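Local coordinates for protein restriction endonuclease THAI (Thermoplasma acidophilum, PDB 3NDH) that probably cleaves double-stranded DNA as a restriction endonuclease of the PD-(D/E)XK clan and intercalates into its specific DNA without flipping bases out, at residues W130-D135 against R159-I164; L69-Y72 against N78-T81. All blocks are in the same frame, centred on the assembly; numbering follows the deposited sequence. Where two conformers were deposited one is given.

How the contacts relate
Contact 2 comes wholly earlier in the chain than contact 1. Their centres lie about 25 Å apart and their nearest atoms about 9 Å, so they do not meet. The mixed sheet joins them: contact 2 holds helix 58-74 against its edge strand 79-80, while contact 1 holds the loop that runs into strand 135-141 against helix 154-164. Neither supplies the sodium ligands, D91 and I101; the ion is about 11 Å from the W130 side chain and about 12 Å from that of L70. Nearest atoms of contact 1 and contact 2 are about 8 Å and 11 Å from the bound DNA. Contact 2 is also packed on by the second subunit.

Contact 1: W130-D135 against R159-I164; sequences WHPRFD and RIFDEI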
ATOM      1  N   TRP A 130     -15.483   1.907 -19.664  1.00 21.53           N
ATOM      2  CA  TRP A 130     -14.641   3.032 -19.273  1.00 20.49           C
ATOM      3  C   TRP A 130     -14.234   3.907 -20.463  1.00 20.24           C
ATOM      4  O   TRP A 130     -13.973   3.415 -21.564  1.00 20.74           O
ATOM      5  CB  TRP A 130     -13.379   2.514 -18.567  1.00 19.28           C
ATOM      6  CG  TRP A 130     -12.452   3.590 -18.052  1.00 18.63           C
ATOM      7  CD1 TRP A 130     -12.514   4.207 -16.848  1.00 18.45           C
ATOM      8  CD2 TRP A 130     -11.318   4.139 -18.730  1.00 17.80           C
ATOM      9  NE1 TRP A 130     -11.506   5.123 -16.738  1.00 18.61           N
ATOM     10  CE2 TRP A 130     -10.744   5.095 -17.874  1.00 16.81           C
ATOM     11  CE3 TRP A 130     -10.734   3.917 -19.979  1.00 17.64           C
ATOM     12  CZ2 TRP A 130      -9.615   5.838 -18.230  1.00 16.93           C
ATOM     13  CZ3 TRP A 130      -9.618   4.658 -20.335  1.00 18.26           C
ATOM     14  CH2 TRP A 130      -9.067   5.599 -19.461  1.00 17.63           C
ATOM     15  N   HIS A 131     -14.160   5.213 -20.222  1.00 19.19           N
ATOM     16  CA  HIS A 131     -13.416   6.106 -21.093  1.00 19.08           C
ATOM     17  C   HIS A 131     -12.728   7.140 -20.223  1.00 17.82           C
ATOM     18  O   HIS A 131     -13.130   7.330 -19.077  1.00 17.48           O
ATOM     19  CB  HIS A 131     -14.322   6.761 -22.152  1.00 20.11           C
ATOM     20  CG  HIS A 131     -15.245   7.805 -21.607  1.00 22.27           C
ATOM     21  ND1 HIS A 131     -14.962   9.151 -21.681  1.00 23.98           N
ATOM     22  CD2 HIS A 131     -16.437   7.704 -20.970  1.00 25.15           C
ATOM     23  CE1 HIS A 131     -15.940   9.837 -21.116  1.00 24.78           C
ATOM     24  NE2 HIS A 131     -16.845   8.984 -20.672  1.00 26.41           N
ATOM     25  N   PRO A 132     -11.700   7.811 -20.758  1.00 17.55           N
ATOM     26  CA  PRO A 132     -11.025   8.849 -19.957  1.00 16.91           C
ATOM     27  C   PRO A 132     -11.927  10.024 -19.610  1.00 17.09           C
ATOM     28  O   PRO A 132     -12.648  10.525 -20.473  1.00 18.60           O
ATOM     29  CB  PRO A 132      -9.881   9.323 -20.864  1.00 17.09           C
ATOM     30  CG  PRO A 132      -9.701   8.232 -21.885  1.00 17.94           C
ATOM     31  CD  PRO A 132     -11.051   7.607 -22.065  1.00 17.82           C
ATOM     32  N   ARG A 133     -11.895  10.443 -18.346  0.50 18.42           N
ATOM     33  CA  ARG A 133     -12.682  11.584 -17.876  0.50 18.12           C
ATOM     34  C   ARG A 133     -11.884  12.647 -17.119  0.50 17.57           C
ATOM     35  O   ARG A 133     -12.313  13.802 -17.050  0.50 18.05           O
ATOM     36  CB  ARG A 133     -13.816  11.097 -16.975  0.50 17.69           C
ATOM     37  CG  ARG A 133     -14.915  10.359 -17.694  0.50 18.13           C
ATOM     38  CD  ARG A 133     -16.075  10.103 -16.725  0.50 19.16           C
ATOM     39  NE  ARG A 133     -15.736   9.110 -15.710  0.50 21.78           N
ATOM     40  CZ  ARG A 133     -16.506   8.792 -14.666  0.50 23.62           C
ATOM     41  NH1 ARG A 133     -17.672   9.402 -14.468  0.50 25.94           N
ATOM     42  NH2 ARG A 133     -16.107   7.861 -13.809  0.50 25.32           N
ATOM     43  N   PHE A 134     -10.745  12.275 -16.541  1.00 17.49           N
ATOM     44  CA  PHE A 134     -10.061  13.149 -15.597  1.00 16.90           C
ATOM     45  C   PHE A 134      -8.658  13.557 -16.027  1.00 16.50           C
ATOM     46  O   PHE A 134      -7.879  12.757 -16.551  1.00 16.38           O
ATOM     47  CB  PHE A 134     -10.006  12.445 -14.229  1.00 16.62           C
ATOM     48  CG  PHE A 134     -11.326  11.880 -13.788  1.00 16.33           C
ATOM     49  CD1 PHE A 134     -12.425  12.703 -13.638  1.00 18.60           C
ATOM     50  CD2 PHE A 134     -11.489  10.526 -13.567  1.00 16.92           C
ATOM     51  CE1 PHE A 134     -13.660  12.192 -13.240  1.00 17.67           C
ATOM     52  CE2 PHE A 134     -12.727  10.008 -13.182  1.00 18.25           C
ATOM     53  CZ  PHE A 134     -13.802  10.834 -13.025  1.00 18.88           C
ATOM     54  N   ASP A 135      -8.336  14.820 -15.773  1.00 15.73           N
ATOM     55  CA  ASP A 135      -6.959  15.322 -15.886  1.00 15.31           C
ATOM     56  C   ASP A 135      -6.016  14.415 -15.125  1.00 14.86           C
ATOM     57  O   ASP A 135      -6.350  13.964 -14.033  1.00 14.92           O
ATOM     58  CB  ASP A 135      -6.860  16.745 -15.316  1.00 15.39           C
ATOM     59  CG  ASP A 135      -7.532  17.791 -16.193  1.00 17.03           C
ATOM     60  OD1 ASP A 135      -7.743  17.534 -17.402  1.00 17.15           O
ATOM     61  OD2 ASP A 135      -7.843  18.875 -15.646  1.00 19.57           O
ATOM     62  N   ARG A 159      -9.064  12.337 -26.897  0.50 18.77           N
ATOM     63  CA  ARG A 159      -8.666  12.367 -28.301  0.50 19.25           C
ATOM     64  C   ARG A 159      -8.083  11.019 -28.706  0.50 19.54           C
ATOM     65  O   ARG A 159      -8.568  10.368 -29.620  0.50 20.25           O
ATOM     66  CB  ARG A 159      -7.636  13.482 -28.525  0.50 19.09           C
ATOM     67  CG  ARG A 159      -7.067  13.558 -29.941  0.50 19.30           C
ATOM     68  CD  ARG A 159      -6.048  14.692 -30.063  0.50 20.46           C
ATOM     69  NE  ARG A 159      -6.671  15.983 -29.755  0.50 21.64           N
ATOM     70  CZ  ARG A 159      -6.243  16.870 -28.859  0.50 21.13           C
ATOM     71  NH1 ARG A 159      -5.128  16.661 -28.152  0.50 19.81           N
ATOM     72  NH2 ARG A 159      -6.942  17.987 -28.673  0.50 20.31           N
ATOM     73  N   ILE A 160      -7.041  10.600 -28.006  1.00 19.22           N
ATOM     74  CA  ILE A 160      -6.360   9.329 -28.333  1.00 19.11           C
ATOM     75  C   ILE A 160      -7.319   8.122 -28.241  1.00 18.91           C
ATOM     76  O   ILE A 160      -7.347   7.271 -29.129  1.00 20.11           O
ATOM     77  CB  ILE A 160      -5.106   9.100 -27.442  1.00 17.91           C
ATOM     78  CG1 ILE A 160      -4.080  10.225 -27.655  1.00 19.23           C
ATOM     79  CG2 ILE A 160      -4.481   7.708 -27.669  1.00 18.63           C
ATOM     80  CD1 ILE A 160      -3.719  10.515 -29.113  1.00 20.79           C
ATOM     81  N   PHE A 161      -8.131   8.087 -27.188  1.00 18.05           N
ATOM     82  CA  PHE A 161      -9.124   7.031 -26.989  1.00 18.48           C
ATOM     83  C   PHE A 161     -10.120   6.980 -28.140  1.00 19.91           C
ATOM     84  O   PHE A 161     -10.462   5.899 -28.633  1.00 20.52           O
ATOM     85  CB  PHE A 161      -9.850   7.265 -25.659  1.00 17.86           C
ATOM     86  CG  PHE A 161     -10.807   6.162 -25.275  1.00 17.91           C
ATOM     87  CD1 PHE A 161     -10.366   5.093 -24.504  1.00 19.73           C
ATOM     88  CD2 PHE A 161     -12.138   6.188 -25.683  1.00 20.98           C
ATOM     89  CE1 PHE A 161     -11.223   4.073 -24.144  1.00 20.20           C
ATOM     90  CE2 PHE A 161     -13.001   5.163 -25.319  1.00 20.63           C
ATOM     91  CZ  PHE A 161     -12.531   4.102 -24.542  1.00 21.84           C
ATOM     92  N   ASP A 162     -10.578   8.158 -28.557  1.00 19.93           N
ATOM     93  CA  ASP A 162     -11.508   8.280 -29.688  1.00 21.49           C
ATOM     94  C   ASP A 162     -10.863   7.781 -30.981  1.00 21.79           C
ATOM     95  O   ASP A 162     -11.524   7.173 -31.810  1.00 23.52           O
ATOM     96  CB  ASP A 162     -11.956   9.737 -29.838  1.00 21.78           C
ATOM     97  CG  ASP A 162     -12.966  10.167 -28.768  1.00 23.91           C
ATOM     98  OD1 ASP A 162     -13.449   9.317 -27.993  1.00 25.01           O
ATOM     99  OD2 ASP A 162     -13.278  11.377 -28.705  1.00 27.36           O
ATOM    100  N   GLU A 163      -9.576   8.046 -31.155  1.00 21.83           N
ATOM    101  CA  GLU A 163      -8.870   7.697 -32.394  1.00 22.45           C
ATOM    102  C   GLU A 163      -8.530   6.230 -32.542  1.00 23.13           C
ATOM    103  O   GLU A 163      -8.591   5.704 -33.642  1.00 24.28           O
ATOM    104  CB  GLU A 163      -7.581   8.512 -32.509  1.00 22.63           C
ATOM    105  CG  GLU A 163      -7.856   9.952 -32.847  1.00 21.88           C
ATOM    106  CD  GLU A 163      -6.648  10.832 -32.750  1.00 24.66           C
ATOM    107  OE1 GLU A 163      -5.744  10.550 -31.944  1.00 23.19           O
ATOM    108  OE2 GLU A 163      -6.614  11.836 -33.467  1.00 27.81           O
ATOM    109  N   ILE A 164      -8.153   5.572 -31.454  1.00 22.10           N
ATOM    110  CA  ILE A 164      -7.662   4.202 -31.535  1.00 22.36           C
ATOM    111  C   ILE A 164      -8.671   3.184 -31.007  1.00 22.23           C
ATOM    112  O   ILE A 164      -8.590   1.997 -31.331  1.00 22.56           O
ATOM    113  CB  ILE A 164      -6.275   4.036 -30.847  1.00 21.78           C
ATOM    114  CG1 ILE A 164      -6.369   4.116 -29.321  1.00 21.12           C
ATOM    115  CG2 ILE A 164      -5.287   5.078 -31.382  1.00 22.88           C
ATOM    116  CD1 ILE A 164      -5.034   3.893 -28.619  1.00 21.84           C
TER
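H131 and F161 bring the two backbones together, their CA atoms 7.4 Å apart, where the irregular segment 130-135 passes beside a turn near the end of helix 154-164. F161 carries the contact. With its CG opposite the backbone N (chi1 -174°), the ring reaches off the helix to the loop and presents one face to two successive residues. Over that face P132 CD sits 3.8 Å from the ring centroid, 26° off the normal, and comes within 3.5 Å of F161 CG. H131 CB makes the second CH-pi contact farther along the same face, 3.8 Å from F161 CE2; the imidazole bends off from the ring. Near the end of the ring, W130 O lies 3.4 Å from F161 CZ, and W130 CZ3 packs more loosely on F161 CE1 at 4.2 Å, the two rings meeting at a slant. P132 is shared, because its N also lies over a face of the W130 indole. Y169 of helix 166-169 meets F161 edge-to-face, and Q158 NE2, one turn back in helix 154-164, hydrogen-bonds to P132 O. This aromatic-proline cluster ties the loop before strand 135-141 to helix 154-164, at the periphery of the PD-(D/E)XK-clan fold.

Contact 2: L69-Y72 against N78-T81; sequences LLIY and NVET
V79 sits at the middle of this contact, packed on L70 and I71 of helix 58-74; V79 CA is 6.0 Å from I71 CA. Apolar contacts run from both branches of V79. I71 CG1 lies 3.8 Å from V79 CB and 3.9 Å from V79 CG1, the two side chains meeting at about a right angle. I71 has CG1 opposite its own carbonyl carbon (chi1 -66°) and CD1 extended from there (chi2 163°), which takes CD1 on to the methyl CG2 of T81 at 4.2 Å. The other branch of V79, CG2, meets L70 CB at 4.0 Å. The same methyl also rests on the helix backbone: V79 CG2 is 3.7 Å from L70 O and 3.8 Å from I71 N, so it packs against the peptide joining the two residues. No hydrogen bond crosses between the segments. Polar links are made to neighbours instead: N78 ND2 hydrogen-bonds to F74 O, in the last residue of helix 58-74, and the backbone of E80 to that of K93 in strand 92-94. V92 of that strand packs on both L70 and V79, continuing the apolar layer between helix 58-74 and the sheet. V219 and F215 of the second subunit pack on I71 and T81, and a sulfate ion lies about 4 Å from the I71 side chain. This is a helix packed on the edge strand that follows it, an alpha/beta layer of the PD-(D/E)XK-clan fold, here forming part of the interface with the second subunit.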
ATOM      1  N   LEU A  69       2.062  19.550  -3.315  1.00 12.87           N
ATOM      2  CA  LEU A  69       2.516  20.588  -4.248  1.00 12.90           C
ATOM      3  C   LEU A  69       1.361  21.483  -4.653  1.00 13.63           C
ATOM      4  O   LEU A  69       1.512  22.681  -4.739  1.00 13.83           O
ATOM      5  CB  LEU A  69       3.169  19.941  -5.480  1.00 13.12           C
ATOM      6  CG  LEU A  69       3.733  20.901  -6.516  1.00 14.08           C
ATOM      7  CD1 LEU A  69       4.930  21.642  -5.976  1.00 14.52           C
ATOM      8  CD2 LEU A  69       4.065  20.098  -7.776  1.00 15.09           C
ATOM      9  N   LEU A  70       0.203  20.889  -4.912  1.00 13.02           N
ATOM     10  CA  LEU A  70      -0.977  21.677  -5.250  1.00 13.22           C
ATOM     11  C   LEU A  70      -1.383  22.564  -4.083  1.00 13.42           C
ATOM     12  O   LEU A  70      -1.692  23.727  -4.280  1.00 13.86           O
ATOM     13  CB  LEU A  70      -2.152  20.789  -5.622  1.00 13.62           C
ATOM     14  CG  LEU A  70      -1.919  19.779  -6.737  1.00 14.15           C
ATOM     15  CD1 LEU A  70      -3.180  18.979  -7.019  1.00 15.00           C
ATOM     16  CD2 LEU A  70      -1.406  20.445  -8.005  1.00 16.17           C
ATOM     17  N   ILE A  71      -1.374  22.024  -2.871  1.00 13.47           N
ATOM     18  CA  ILE A  71      -1.694  22.849  -1.682  1.00 13.87           C
ATOM     19  C   ILE A  71      -0.702  24.001  -1.533  1.00 14.12           C
ATOM     20  O   ILE A  71      -1.099  25.154  -1.296  1.00 15.26           O
ATOM     21  CB  ILE A  71      -1.696  22.020  -0.386  1.00 13.37           C
ATOM     22  CG1 ILE A  71      -2.835  20.975  -0.393  1.00 13.75           C
ATOM     23  CG2 ILE A  71      -1.821  22.935   0.826  1.00 14.14           C
ATOM     24  CD1 ILE A  71      -2.693  19.838   0.622  1.00 14.15           C
ATOM     25  N   TYR A  72       0.580  23.704  -1.734  1.00 13.59           N
ATOM     26  CA  TYR A  72       1.626  24.724  -1.676  1.00 13.89           C
ATOM     27  C   TYR A  72       1.323  25.901  -2.605  1.00 15.29           C
ATOM     28  O   TYR A  72       1.367  27.040  -2.166  1.00 15.00           O
ATOM     29  CB  TYR A  72       2.982  24.052  -1.993  1.00 13.74           C
ATOM     30  CG  TYR A  72       4.142  25.029  -2.189  1.00 13.41           C
ATOM     31  CD1 TYR A  72       4.568  25.851  -1.163  1.00 13.64           C
ATOM     32  CD2 TYR A  72       4.810  25.097  -3.398  1.00 14.90           C
ATOM     33  CE1 TYR A  72       5.626  26.736  -1.351  1.00 13.59           C
ATOM     34  CE2 TYR A  72       5.856  25.966  -3.591  1.00 15.71           C
ATOM     35  CZ  TYR A  72       6.261  26.776  -2.569  1.00 14.09           C
ATOM     36  OH  TYR A  72       7.316  27.660  -2.790  1.00 18.01           O
ATOM     37  N   ASN A  78      -8.352  25.537  -1.551  1.00 19.41           N
ATOM     38  CA  ASN A  78      -8.643  25.273  -2.968  1.00 18.97           C
ATOM     39  C   ASN A  78      -8.266  23.875  -3.453  1.00 17.07           C
ATOM     40  O   ASN A  78      -8.401  23.560  -4.640  1.00 16.76           O
ATOM     41  CB  ASN A  78      -7.941  26.321  -3.823  1.00 18.94           C
ATOM     42  CG  ASN A  78      -8.426  27.716  -3.529  1.00 21.35           C
ATOM     43  OD1 ASN A  78      -9.635  27.962  -3.507  1.00 21.54           O
ATOM     44  ND2 ASN A  78      -7.499  28.634  -3.268  1.00 23.76           N
ATOM     45  N   VAL A  79      -7.790  23.044  -2.539  1.00 16.15           N
ATOM     46  CA  VAL A  79      -7.410  21.675  -2.852  1.00 15.42           C
ATOM     47  C   VAL A  79      -8.198  20.779  -1.932  1.00 15.94           C
ATOM     48  O   VAL A  79      -8.099  20.902  -0.714  1.00 16.73           O
ATOM     49  CB  VAL A  79      -5.903  21.438  -2.655  1.00 14.54           C
ATOM     50  CG1 VAL A  79      -5.529  20.013  -3.070  1.00 16.55           C
ATOM     51  CG2 VAL A  79      -5.105  22.430  -3.482  1.00 14.78           C
ATOM     52  N   GLU A  80      -8.995  19.891  -2.506  0.50 14.94           N
ATOM     53  CA  GLU A  80      -9.795  18.970  -1.721  0.50 15.30           C
ATOM     54  C   GLU A  80      -9.121  17.606  -1.722  0.50 14.80           C
ATOM     55  O   GLU A  80      -9.097  16.912  -2.744  0.50 14.50           O
ATOM     56  CB  GLU A  80     -11.211  18.880  -2.285  0.50 15.98           C
ATOM     57  CG  GLU A  80     -11.964  20.218  -2.282  0.50 16.98           C
ATOM     58  CD  GLU A  80     -11.564  21.190  -3.410  0.50 18.88           C
ATOM     59  OE1 GLU A  80     -11.288  20.743  -4.544  0.50 18.28           O
ATOM     60  OE2 GLU A  80     -11.547  22.423  -3.163  0.50 23.23           O
ATOM     61  N   THR A  81      -8.569  17.237  -0.570  1.00 14.36           N
ATOM     62  CA  THR A  81      -7.854  15.970  -0.388  1.00 14.48           C
ATOM     63  C   THR A  81      -8.713  14.923   0.296  1.00 14.66           C
ATOM     64  O   THR A  81      -8.295  13.795   0.445  1.00 15.33           O
ATOM     65  CB  THR A  81      -6.577  16.164   0.441  1.00 14.45           C
ATOM     66  OG1 THR A  81      -6.887  16.845   1.667  1.00 17.11           O
ATOM     67  CG2 THR A  81      -5.552  16.984  -0.351  1.00 16.58           C
TER